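PDB 3SF6: glutaryl-CoA dehydrogenase from Mycobacterium smegmatis, which belongs to the acyl-CoA dehydrogenase family of flavoproteins and carries dihydroflavine-adenine dinucleotide in a four-chain assembly. Local coordinates for residues Ala122-Gln131 and Asp241-Thr249; Ala20-Leu30 and Thr308-Leu319. All coordinates share one frame; numbering follows the deposited sequence.

Interaction 1. Residues Ala122-Gln131 and Asp241-Thr249; sequences AIHAFGSDEQ and DSARLPGAT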
loop_
_atom_site.group_PDB
_atom_site.type_symbol
_atom_site.label_atom_id
_atom_site.label_comp_id
_atom_site.label_asym_id
_atom_site.label_seq_id
_atom_site.Cartn_x
_atom_site.Cartn_y
_atom_site.Cartn_z
ATOM N N ALA A 122 -31.829 -14.274 16.286
ATOM C CA ALA A 122 -32.392 -13.423 17.323
ATOM C C ALA A 122 -33.549 -14.122 18.054
ATOM O O ALA A 122 -33.648 -14.080 19.284
ATOM C CB ALA A 122 -32.867 -12.060 16.747
ATOM N N ILE A 123 -34.447 -14.709 17.277
ATOM C CA ILE A 123 -35.608 -15.436 17.815
ATOM C C ILE A 123 -35.136 -16.677 18.601
ATOM O O ILE A 123 -35.596 -16.949 19.708
ATOM C CB ILE A 123 -36.595 -15.779 16.682
ATOM C CG1 ILE A 123 -37.218 -14.496 16.107
ATOM C CG2 ILE A 123 -37.710 -16.698 17.215
ATOM C CD1 ILE A 123 -38.019 -14.712 14.780
ATOM N N HIS A 124 -34.196 -17.420 18.014
ATOM C CA HIS A 124 -33.628 -18.627 18.640
ATOM C C HIS A 124 -32.985 -18.294 19.990
ATOM O O HIS A 124 -33.127 -19.066 20.969
ATOM C CB HIS A 124 -32.643 -19.261 17.669
ATOM C CG HIS A 124 -32.309 -20.691 17.946
ATOM N ND1 HIS A 124 -31.470 -21.068 18.981
ATOM C CD2 HIS A 124 -32.589 -21.823 17.251
ATOM C CE1 HIS A 124 -31.324 -22.390 18.957
ATOM N NE2 HIS A 124 -31.988 -22.875 17.918
ATOM N N ALA A 125 -32.271 -17.171 20.057
ATOM C CA ALA A 125 -31.464 -16.799 21.218
ATOM C C ALA A 125 -32.226 -16.057 22.300
ATOM O O ALA A 125 -31.945 -16.243 23.513
ATOM C CB ALA A 125 -30.267 -15.952 20.797
ATOM N N PHE A 126 -33.186 -15.230 21.890
ATOM C CA PHE A 126 -33.854 -14.314 22.807
ATOM C C PHE A 126 -35.361 -14.423 22.843
ATOM O O PHE A 126 -36.015 -13.711 23.606
ATOM C CB PHE A 126 -33.476 -12.865 22.450
ATOM C CG PHE A 126 -32.005 -12.641 22.356
ATOM C CD1 PHE A 126 -31.199 -12.757 23.469
ATOM C CD2 PHE A 126 -31.418 -12.291 21.144
ATOM C CE1 PHE A 126 -29.834 -12.579 23.390
ATOM C CE2 PHE A 126 -30.050 -12.110 21.079
ATOM C CZ PHE A 126 -29.270 -12.239 22.174
ATOM N N GLY A 127 -35.917 -15.276 21.989
ATOM C CA GLY A 127 -37.356 -15.362 21.841
ATOM C C GLY A 127 -37.974 -16.236 22.912
ATOM O O GLY A 127 -37.301 -17.054 23.576
ATOM N N SER A 128 -39.263 -16.036 23.105
ATOM C CA SER A 128 -40.091 -16.971 23.874
ATOM C C SER A 128 -40.257 -18.287 23.103
ATOM O O SER A 128 -40.069 -18.346 21.880
ATOM C CB SER A 128 -41.466 -16.341 24.105
ATOM O OG SER A 128 -42.148 -16.141 22.860
ATOM N N ASP A 129 -40.685 -19.332 23.806
ATOM C CA ASP A 129 -40.994 -20.578 23.106
ATOM C C ASP A 129 -42.103 -20.348 22.077
ATOM O O ASP A 129 -42.055 -20.899 20.973
ATOM C CB ASP A 129 -41.417 -21.665 24.096
ATOM C CG ASP A 129 -40.288 -22.108 25.024
ATOM O OD1 ASP A 129 -39.118 -21.741 24.822
ATOM O OD2 ASP A 129 -40.612 -22.893 25.949
ATOM N N GLU A 130 -43.072 -19.495 22.397
ATOM C CA GLU A 130 -44.153 -19.205 21.451
ATOM C C GLU A 130 -43.618 -18.622 20.140
ATOM O O GLU A 130 -44.044 -19.011 19.042
ATOM C CB GLU A 130 -45.173 -18.234 22.090
ATOM C CG GLU A 130 -46.434 -17.902 21.266
ATOM C CD GLU A 130 -47.197 -16.658 21.804
ATOM O OE1 GLU A 130 -47.059 -16.318 23.008
ATOM O OE2 GLU A 130 -47.909 -15.991 21.010
ATOM N N GLN A 131 -42.691 -17.666 20.260
ATOM C CA GLN A 131 -42.072 -17.052 19.068
ATOM C C GLN A 131 -41.242 -18.063 18.247
ATOM O O GLN A 131 -41.319 -18.119 16.986
ATOM C CB GLN A 131 -41.179 -15.861 19.501
ATOM C CG GLN A 131 -41.996 -14.643 19.948
ATOM C CD GLN A 131 -41.215 -13.702 20.819
ATOM O OE1 GLN A 131 -40.080 -13.984 21.203
ATOM N NE2 GLN A 131 -41.813 -12.550 21.134
ATOM N N ASP A 241 -47.432 -7.185 24.387
ATOM C CA ASP A 241 -46.150 -7.442 25.058
ATOM C C ASP A 241 -45.537 -8.749 24.624
ATOM O O ASP A 241 -44.321 -8.891 24.703
ATOM C CB ASP A 241 -46.224 -7.399 26.597
ATOM C CG ASP A 241 -44.833 -7.585 27.266
ATOM O OD1 ASP A 241 -43.842 -6.836 26.937
ATOM O OD2 ASP A 241 -44.716 -8.531 28.092
ATOM N N SER A 242 -46.350 -9.698 24.166
ATOM C CA SER A 242 -45.859 -11.003 23.757
ATOM C C SER A 242 -44.956 -10.903 22.501
ATOM O O SER A 242 -44.336 -11.888 22.145
ATOM C CB SER A 242 -46.995 -11.978 23.502
ATOM O OG SER A 242 -47.888 -11.490 22.519
ATOM N N ALA A 243 -44.952 -9.746 21.835
ATOM C CA ALA A 243 -44.087 -9.494 20.652
ATOM C C ALA A 243 -42.660 -9.160 21.050
ATOM O O ALA A 243 -41.740 -9.228 20.220
ATOM C CB ALA A 243 -44.676 -8.317 19.769
ATOM N N ARG A 244 -42.464 -8.798 22.313
ATOM C CA ARG A 244 -41.118 -8.460 22.797
ATOM C C ARG A 244 -40.296 -9.728 22.914
ATOM O O ARG A 244 -40.802 -10.750 23.347
ATOM C CB ARG A 244 -41.223 -7.739 24.156
ATOM C CG ARG A 244 -39.894 -7.380 24.797
ATOM C CD ARG A 244 -40.106 -6.679 26.171
ATOM N NE ARG A 244 -41.070 -7.377 27.024
ATOM C CZ ARG A 244 -40.770 -8.310 27.931
ATOM N NH1 ARG A 244 -39.514 -8.671 28.159
ATOM N NH2 ARG A 244 -41.742 -8.883 28.629
ATOM N N LEU A 245 -39.025 -9.660 22.527
ATOM C CA LEU A 245 -38.089 -10.770 22.757
ATOM C C LEU A 245 -37.707 -10.766 24.231
ATOM O O LEU A 245 -37.010 -9.862 24.684
ATOM C CB LEU A 245 -36.841 -10.573 21.885
ATOM C CG LEU A 245 -36.998 -10.760 20.384
ATOM C CD1 LEU A 245 -35.671 -10.240 19.717
ATOM C CD2 LEU A 245 -37.217 -12.235 20.011
ATOM N N PRO A 246 -38.169 -11.774 25.005
ATOM C CA PRO A 246 -37.946 -11.671 26.438
ATOM C C PRO A 246 -36.490 -11.704 26.876
ATOM O O PRO A 246 -36.150 -11.177 27.928
ATOM C CB PRO A 246 -38.718 -12.893 27.005
ATOM C CG PRO A 246 -38.808 -13.850 25.856
ATOM C CD PRO A 246 -38.938 -12.985 24.643
ATOM N N GLY A 247 -35.630 -12.356 26.104
ATOM C CA GLY A 247 -34.255 -12.553 26.526
ATOM C C GLY A 247 -33.326 -11.403 26.166
ATOM O O GLY A 247 -32.191 -11.360 26.665
ATOM N N ALA A 248 -33.843 -10.432 25.404
ATOM C CA ALA A 248 -33.042 -9.295 24.942
ATOM C C ALA A 248 -33.243 -8.111 25.864
ATOM O O ALA A 248 -34.333 -7.547 25.922
ATOM C CB ALA A 248 -33.379 -8.945 23.477
ATOM N N THR A 249 -32.211 -7.777 26.640
ATOM C CA THR A 249 -32.365 -6.728 27.668
ATOM C C THR A 249 -31.319 -5.600 27.557
ATOM O O THR A 249 -31.241 -4.717 28.427
ATOM C CB THR A 249 -32.347 -7.314 29.085
ATOM O OG1 THR A 249 -31.100 -7.968 29.309
ATOM C CG2 THR A 249 -33.529 -8.304 29.308
HETATM O O HOH W 1 -44.105 -14.386 23.183
#
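A capping box at the start of helix 129-140 meets the loop that leads to helix 252-286, joining helices of the N-terminal domain of the acyl-CoA dehydrogenase fold to the loop that follows strand 229-240 of the beta-rich middle domain. Gln131 does most of the polar work. Gln131 NE2 donates to Arg244 O at 3.0 Å, with the acceptor near the amide plane but the donor well above the carbonyl plane. A weak bond, bent to 121° at the hydrogen, joins Gln131 NE2 to Ser242 O. Gln131 OE1 accepts from Ser128 N, while Ser128 OG takes Gln131 N at 3.1 Å. The side-chain amide is thus held at both ends. With CG anti to the carbonyl carbon (chi1 -70°), Leu245 sends CD2 against Gly127 CA and Gln131 OE1. Where helix 106-126 ends, Phe126 O accepts from Gly247 N at 2.9 Å. Gly247 lies in a type I turn from Leu245 to Ala248. Phe126 CB and Ala248 CB are 4.1 Å apart, and the Phe126 ring packs on Ala253 and Arg256 of helix 252-286. A water links the two segments, 2.6 Å from Ser128 OG and donating to Ser242 O at 2.7 Å.

Interaction 2. Residues Ala20-Leu30 and Thr308-Leu319; sequences ADDLIGINAVL and TLEYGKGFLLAL. With EDO (1,2-ethanediol), chain O.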
loop_
_atom_site.group_PDB
_atom_site.type_symbol
_atom_site.label_atom_id
_atom_site.label_comp_id
_atom_site.label_asym_id
_atom_site.label_seq_id
_atom_site.Cartn_x
_atom_site.Cartn_y
_atom_site.Cartn_z
ATOM N N ALA A 20 -5.239 -22.266 -7.033
ATOM C CA ALA A 20 -4.943 -21.647 -5.744
ATOM C C ALA A 20 -5.253 -22.584 -4.580
ATOM O O ALA A 20 -4.450 -22.726 -3.653
ATOM C CB ALA A 20 -5.723 -20.339 -5.554
ATOM N N ASP A 21 -6.418 -23.220 -4.607
ATOM C CA ASP A 21 -6.764 -24.144 -3.504
ATOM C C ASP A 21 -5.748 -25.299 -3.410
ATOM O O ASP A 21 -5.422 -25.734 -2.320
ATOM C CB ASP A 21 -8.174 -24.742 -3.629
ATOM C CG ASP A 21 -9.297 -23.761 -3.251
ATOM O OD1 ASP A 21 -9.086 -22.544 -3.211
ATOM O OD2 ASP A 21 -10.434 -24.240 -2.962
ATOM N N ASP A 22 -5.294 -25.803 -4.549
ATOM C CA ASP A 22 -4.337 -26.899 -4.580
ATOM C C ASP A 22 -3.002 -26.438 -4.013
ATOM O O ASP A 22 -2.386 -27.148 -3.193
ATOM C CB ASP A 22 -4.158 -27.386 -6.014
ATOM C CG ASP A 22 -3.199 -28.537 -6.102
ATOM O OD1 ASP A 22 -3.574 -29.668 -5.712
ATOM O OD2 ASP A 22 -2.087 -28.318 -6.560
ATOM N N LEU A 23 -2.578 -25.232 -4.414
ATOM C CA LEU A 23 -1.310 -24.689 -3.944
ATOM C C LEU A 23 -1.366 -24.449 -2.435
ATOM O O LEU A 23 -0.397 -24.784 -1.717
ATOM C CB LEU A 23 -0.934 -23.406 -4.711
ATOM C CG LEU A 23 0.404 -22.782 -4.360
ATOM C CD1 LEU A 23 1.525 -23.698 -4.703
ATOM C CD2 LEU A 23 0.594 -21.437 -5.135
ATOM N N ILE A 24 -2.484 -23.924 -1.940
ATOM C CA ILE A 24 -2.658 -23.676 -0.497
ATOM C C ILE A 24 -2.780 -24.990 0.269
ATOM O O ILE A 24 -2.183 -25.130 1.361
ATOM C CB ILE A 24 -3.820 -22.724 -0.230
ATOM C CG1 ILE A 24 -3.491 -21.352 -0.814
ATOM C CG2 ILE A 24 -4.102 -22.589 1.283
ATOM C CD1 ILE A 24 -4.725 -20.533 -1.162
ATOM N N GLY A 25 -3.431 -25.985 -0.336
ATOM C CA GLY A 25 -3.696 -27.298 0.256
ATOM C C GLY A 25 -4.888 -27.308 1.193
ATOM O O GLY A 25 -4.772 -27.698 2.358
ATOM N N ILE A 26 -6.038 -26.870 0.712
ATOM C CA ILE A 26 -7.211 -26.695 1.562
ATOM C C ILE A 26 -7.902 -27.985 1.943
ATOM O O ILE A 26 -8.242 -28.177 3.109
ATOM C CB ILE A 26 -8.177 -25.704 0.893
ATOM C CG1 ILE A 26 -7.510 -24.322 0.946
ATOM C CG2 ILE A 26 -9.576 -25.782 1.563
ATOM C CD1 ILE A 26 -8.291 -23.193 0.270
ATOM N N ASN A 27 -8.105 -28.907 0.993
ATOM C CA ASN A 27 -8.865 -30.117 1.316
ATOM C C ASN A 27 -8.273 -30.926 2.442
ATOM O O ASN A 27 -8.999 -31.531 3.221
ATOM C CB ASN A 27 -9.023 -31.002 0.068
ATOM C CG ASN A 27 -10.074 -30.503 -0.859
ATOM O OD1 ASN A 27 -10.970 -29.739 -0.475
ATOM N ND2 ASN A 27 -10.027 -30.983 -2.112
ATOM N N ALA A 28 -6.945 -30.908 2.558
ATOM C CA ALA A 28 -6.268 -31.688 3.559
ATOM C C ALA A 28 -6.476 -31.184 4.987
ATOM O O ALA A 28 -6.264 -31.940 5.947
ATOM C CB ALA A 28 -4.736 -31.815 3.217
ATOM N N VAL A 29 -6.918 -29.937 5.159
ATOM C CA VAL A 29 -7.241 -29.449 6.498
ATOM C C VAL A 29 -8.732 -29.390 6.855
ATOM O O VAL A 29 -9.102 -28.837 7.902
ATOM C CB VAL A 29 -6.568 -28.113 6.790
ATOM C CG1 VAL A 29 -4.980 -28.334 6.857
ATOM C CG2 VAL A 29 -7.017 -27.082 5.801
ATOM N N LEU A 30 -9.552 -29.999 5.998
ATOM C CA LEU A 30 -10.990 -30.175 6.212
ATOM C C LEU A 30 -11.311 -31.644 6.392
ATOM O O LEU A 30 -10.516 -32.525 6.003
ATOM C CB LEU A 30 -11.773 -29.637 5.023
ATOM C CG LEU A 30 -11.502 -28.166 4.668
ATOM C CD1 LEU A 30 -12.296 -27.808 3.413
ATOM C CD2 LEU A 30 -11.859 -27.233 5.815
ATOM N N THR A 308 -3.114 -14.681 -4.472
ATOM C CA THR A 308 -3.169 -16.038 -3.937
ATOM C C THR A 308 -2.750 -16.044 -2.458
ATOM O O THR A 308 -3.357 -16.730 -1.627
ATOM C CB THR A 308 -2.264 -16.951 -4.740
ATOM O OG1 THR A 308 -2.768 -17.048 -6.080
ATOM C CG2 THR A 308 -2.194 -18.387 -4.152
ATOM N N LEU A 309 -1.747 -15.234 -2.147
ATOM C CA LEU A 309 -1.312 -15.100 -0.747
ATOM C C LEU A 309 -2.434 -14.581 0.121
ATOM O O LEU A 309 -2.655 -15.090 1.222
ATOM C CB LEU A 309 -0.067 -14.206 -0.610
ATOM C CG LEU A 309 1.287 -14.874 -0.587
ATOM C CD1 LEU A 309 2.337 -13.753 -0.526
ATOM C CD2 LEU A 309 1.406 -15.824 0.599
ATOM N N GLU A 310 -3.120 -13.526 -0.296
ATOM C CA GLU A 310 -4.130 -12.945 0.595
ATOM C C GLU A 310 -5.342 -13.854 0.679
ATOM O O GLU A 310 -5.969 -13.949 1.750
ATOM C CB GLU A 310 -4.511 -11.517 0.232
ATOM C CG GLU A 310 -3.360 -10.514 0.373
ATOM C CD GLU A 310 -2.706 -10.507 1.735
ATOM O OE1 GLU A 310 -3.388 -10.667 2.760
ATOM O OE2 GLU A 310 -1.464 -10.366 1.809
ATOM N N TYR A 311 -5.691 -14.517 -0.426
ATOM C CA TYR A 311 -6.756 -15.523 -0.358
ATOM C C TYR A 311 -6.404 -16.641 0.606
ATOM O O TYR A 311 -7.201 -17.023 1.491
ATOM C CB TYR A 311 -7.056 -16.053 -1.769
ATOM C CG TYR A 311 -7.916 -17.279 -1.784
ATOM C CD1 TYR A 311 -9.243 -17.205 -1.375
ATOM C CD2 TYR A 311 -7.434 -18.477 -2.272
ATOM C CE1 TYR A 311 -10.057 -18.357 -1.388
ATOM C CE2 TYR A 311 -8.233 -19.620 -2.266
ATOM C CZ TYR A 311 -9.531 -19.539 -1.848
ATOM O OH TYR A 311 -10.334 -20.666 -1.918
ATOM N N GLY A 312 -5.193 -17.175 0.466
ATOM C CA GLY A 312 -4.798 -18.273 1.355
ATOM C C GLY A 312 -4.660 -17.882 2.820
ATOM O O GLY A 312 -5.129 -18.603 3.697
ATOM N N LYS A 313 -4.015 -16.751 3.121
ATOM C CA LYS A 313 -3.932 -16.253 4.496
ATOM C C LYS A 313 -5.325 -16.022 5.049
ATOM O O LYS A 313 -5.593 -16.301 6.228
ATOM C CB LYS A 313 -3.135 -14.938 4.519
ATOM C CG LYS A 313 -1.647 -15.091 4.176
ATOM C CD LYS A 313 -0.980 -13.787 3.647
ATOM C CE LYS A 313 -1.024 -12.725 4.544
ATOM N NZ LYS A 313 -0.416 -11.400 4.040
ATOM N N GLY A 314 -6.213 -15.462 4.225
ATOM C CA GLY A 314 -7.584 -15.209 4.653
ATOM C C GLY A 314 -8.359 -16.468 4.956
ATOM O O GLY A 314 -9.088 -16.550 5.956
ATOM N N PHE A 315 -8.175 -17.494 4.119
ATOM C CA PHE A 315 -8.786 -18.792 4.359
ATOM C C PHE A 315 -8.243 -19.437 5.645
ATOM O O PHE A 315 -9.010 -19.956 6.450
ATOM C CB PHE A 315 -8.617 -19.739 3.162
ATOM C CG PHE A 315 -9.306 -21.041 3.386
ATOM C CD1 PHE A 315 -10.657 -21.123 3.163
ATOM C CD2 PHE A 315 -8.664 -22.104 3.957
ATOM C CE1 PHE A 315 -11.351 -22.287 3.447
ATOM C CE2 PHE A 315 -9.373 -23.258 4.280
ATOM C CZ PHE A 315 -10.698 -23.328 4.023
ATOM N N LEU A 316 -6.918 -19.428 5.841
ATOM C CA LEU A 316 -6.344 -20.025 7.056
ATOM C C LEU A 316 -6.864 -19.272 8.303
ATOM O O LEU A 316 -7.128 -19.909 9.352
ATOM C CB LEU A 316 -4.817 -20.046 7.001
ATOM C CG LEU A 316 -4.254 -20.958 5.894
ATOM C CD1 LEU A 316 -2.730 -20.775 5.841
ATOM C CD2 LEU A 316 -4.578 -22.416 6.154
ATOM N N LEU A 317 -7.005 -17.951 8.202
ATOM C CA LEU A 317 -7.584 -17.165 9.321
ATOM C C LEU A 317 -9.015 -17.559 9.575
ATOM O O LEU A 317 -9.413 -17.782 10.725
ATOM C CB LEU A 317 -7.509 -15.685 8.999
ATOM C CG LEU A 317 -8.045 -14.720 10.037
ATOM C CD1 LEU A 317 -7.347 -14.842 11.408
ATOM C CD2 LEU A 317 -7.876 -13.258 9.537
ATOM N N ALA A 318 -9.809 -17.625 8.520
ATOM C CA ALA A 318 -11.216 -18.051 8.657
ATOM C C ALA A 318 -11.344 -19.449 9.298
ATOM O O ALA A 318 -12.117 -19.655 10.230
ATOM C CB ALA A 318 -11.909 -18.057 7.252
ATOM N N LEU A 319 -10.565 -20.388 8.788
ATOM C CA LEU A 319 -10.601 -21.756 9.320
ATOM C C LEU A 319 -10.206 -21.787 10.809
ATOM O O LEU A 319 -10.836 -22.474 11.625
ATOM C CB LEU A 319 -9.682 -22.658 8.509
ATOM C CG LEU A 319 -9.753 -24.143 8.870
ATOM C CD1 LEU A 319 -11.177 -24.713 8.791
ATOM C CD2 LEU A 319 -8.777 -24.924 7.899
HETATM C C1 EDO O . -12.407 -22.814 -0.516
HETATM O O1 EDO O . -12.397 -23.115 -1.877
HETATM C C2 EDO O . -12.587 -24.126 0.284
HETATM O O2 EDO O . -13.880 -24.698 0.079
#
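Ile26 meets Phe315 and Tyr311 where the N-terminal segment 20-30 lies on helix 298-327, a long helix of the C-terminal all-helical domain. Its CB points toward that helix. Ile26 CG1, anti to the carbonyl carbon (chi1 -69°), passes the rim of the Phe315 ring, 3.9 Å from Phe315 CD2. Ile26 CD1 then lies over one face of the Phe315 ring, shifted toward its rim, 4.0 Å from the centroid, in a CH-pi contact, and also touches Tyr311 OH. The other branch, CG2, packs on Phe315 CZ and on C2 of a 1,2-ethanediol that probably came from the crystallisation liquor. Tyr311 OH donates to Asp21 OD1 at 2.6 Å. The carboxylate lies at the ring edge, and the two planes are only 9° apart. Asp21 OD2 accepts from the diol O1, so each carboxylate oxygen has its own donor. Ile24 CD1 reaches Gly312 CA at 3.4 Å, close against the bare helix backbone. Past Ile24, helix 20-24 ends in a Schellman motif: Gly25 has positive phi, and Ile26 N bonds to Asp21 O. Farther along, Val29 CG2 and Leu319 CD2 are tight at 3.5 Å, and Leu30 CD2 touches Leu319 CD1. The axes of helix 20-24 and helix 308-319 cross at -62°. Helix 252-286 borders the contact through Leu277 and Arg274, helix 91-104 covers Phe315 with Leu96 and Leu99, and His320 of the second subunit hydrogen-bonds to Ile24 O.

Interaction 1 and interaction 2 flank the middle of the chain from opposite sides, their own centres 39 Å apart and their nearest atoms about 21 Å apart. They do not touch. Interaction 2 joins the first residues of the chain to residues 308-319, and both segments of interaction 1 fall between them in sequence. Helix 252-286 is common to both: it packs on Phe126 and Ala248 in one and on Ala20 and Thr308 in the other. Interaction 1 does not touch the flavin: the side chain of Ala122 is about 11 Å from the bound dihydroflavine-adenine dinucleotide. Interaction 2 instead borders a second subunit, where Glu310, already bridged to Lys313 of its own chain, also forms a salt bridge with Lys313 of the second subunit.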